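Local structure of hypothetical protein (Uncultured marine organism, 2OP5) at residues L24-F27 and L28-D32. The protein is of unknown function but adopts a ferredoxin-like fold of the dimeric alpha-beta barrel clan and forms a dimer. Sequence-based numbering, arbitrary orientation.
Sequences LELF and LKSLD
Ser30 turns its hydroxyl back onto the last turn of helix 21-28: OG donates to Leu26 O at 2.6 Å, approaching from 23° outside the carbonyl plane. With chi1 at -46°, OG sits beside the serine's own backbone N, on the side from which it reaches Leu26 O. Two regular i to i+4 bonds precede it, Leu28 N to Leu24 O at 2.9 Å, nearly straight at 171°, and Lys29 N to Glu25 O, more bent. Ser30 N donates to Phe27 O, three residues back, at 3.1 Å, from above the carbonyl plane and not on a lone pair. Leu28 to Leu31 form a type I beta turn, closed by Leu31 N to Leu28 O at 3.2 Å, which carries the chain from this helix end into helix 31-34.

Two apolar pairs line the same bend. Leu24 and Leu28 extend alongside one another, with CD2 of Leu24 3.7 Å from CD1 of Leu28. Further along, Leu31 CD2 meets Phe27 CE2 at 3.4 Å, approaching the ring obliquely, while Leu31 CG rests 3.4 Å from Phe27 O. The phenylalanine ring is also flanked by Phe18 and, edge-to-face, by Phe98.

The leucines bring the turn down on the antiparallel sheet: Leu24 and Leu28 touch Ile64, and Leu31 touches Met66, all on strand 63-70, with Leu31 also reaching Ile53 on strand 48-56. Leu28 also packs on Val110 of the second subunit, so at this one residue the junction of helices 21-28 and 31-34 reaches the dimer interface.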
# COMPACT_ATOMS: atom_id res chain seq x y z
N LEU A 24 17.80 2.96 8.32
CA LEU A 24 16.36 3.19 8.13
C LEU A 24 15.93 4.48 8.83
O LEU A 24 15.24 5.32 8.23
CB LEU A 24 15.56 1.99 8.64
CG LEU A 24 14.02 2.05 8.69
CD1 LEU A 24 13.48 0.65 8.60
CD2 LEU A 24 13.42 2.79 9.91
N GLU A 25 16.37 4.67 10.08
CA GLU A 25 16.03 5.86 10.87
C GLU A 25 16.55 7.14 10.23
O GLU A 25 15.88 8.19 10.29
CB GLU A 25 16.61 5.77 12.27
CG GLU A 25 16.03 4.65 13.12
CD GLU A 25 16.64 4.62 14.51
OE1 GLU A 25 16.61 5.67 15.19
OE2 GLU A 25 17.13 3.54 14.91
N LEU A 26 17.74 7.07 9.63
CA LEU A 26 18.35 8.22 8.96
C LEU A 26 17.61 8.59 7.68
O LEU A 26 17.48 9.78 7.36
CB LEU A 26 19.82 7.96 8.62
CG LEU A 26 20.51 9.13 7.88
CD1 LEU A 26 20.54 10.38 8.74
CD2 LEU A 26 21.88 8.73 7.48
N PHE A 27 17.21 7.58 6.92
CA PHE A 27 16.43 7.74 5.69
C PHE A 27 15.09 8.38 6.01
O PHE A 27 14.65 9.29 5.31
CB PHE A 27 16.19 6.37 5.01
CG PHE A 27 15.51 6.48 3.66
CD1 PHE A 27 16.26 6.54 2.50
CD2 PHE A 27 14.15 6.57 3.56
CE1 PHE A 27 15.66 6.67 1.30
CE2 PHE A 27 13.55 6.72 2.35
CZ PHE A 27 14.30 6.75 1.21
N LEU A 28 14.41 7.87 7.04
CA LEU A 28 13.17 8.46 7.53
C LEU A 28 13.37 9.91 7.92
O LEU A 28 12.57 10.78 7.55
CB LEU A 28 12.62 7.72 8.76
CG LEU A 28 11.90 6.38 8.55
CD1 LEU A 28 11.33 5.90 9.86
CD2 LEU A 28 10.77 6.49 7.52
N LYS A 29 14.44 10.19 8.67
CA LYS A 29 14.73 11.57 9.08
C LYS A 29 15.13 12.49 7.93
O LYS A 29 15.21 13.69 8.14
CB LYS A 29 15.75 11.63 10.21
CG LYS A 29 15.09 11.44 11.56
CD LYS A 29 16.05 11.50 12.73
CE LYS A 29 15.29 11.44 14.06
NZ LYS A 29 14.34 12.60 14.25
N SER A 30 15.34 11.95 6.74
CA SER A 30 15.67 12.78 5.58
C SER A 30 14.52 12.91 4.57
O SER A 30 14.73 13.48 3.49
CB SER A 30 16.85 12.16 4.86
OG SER A 30 17.84 11.80 5.79
N LEU A 31 13.33 12.39 4.89
CA LEU A 31 12.22 12.41 3.91
C LEU A 31 11.58 13.78 3.70
O LEU A 31 11.08 14.03 2.61
CB LEU A 31 11.11 11.40 4.26
CG LEU A 31 11.51 9.94 4.06
CD1 LEU A 31 10.41 9.03 4.56
CD2 LEU A 31 11.89 9.67 2.61
N ASP A 32 11.61 14.62 4.73
CA ASP A 32 11.08 15.97 4.68
C ASP A 32 11.89 16.83 3.72
O ASP A 32 11.39 17.85 3.24
CB ASP A 32 11.14 16.60 6.07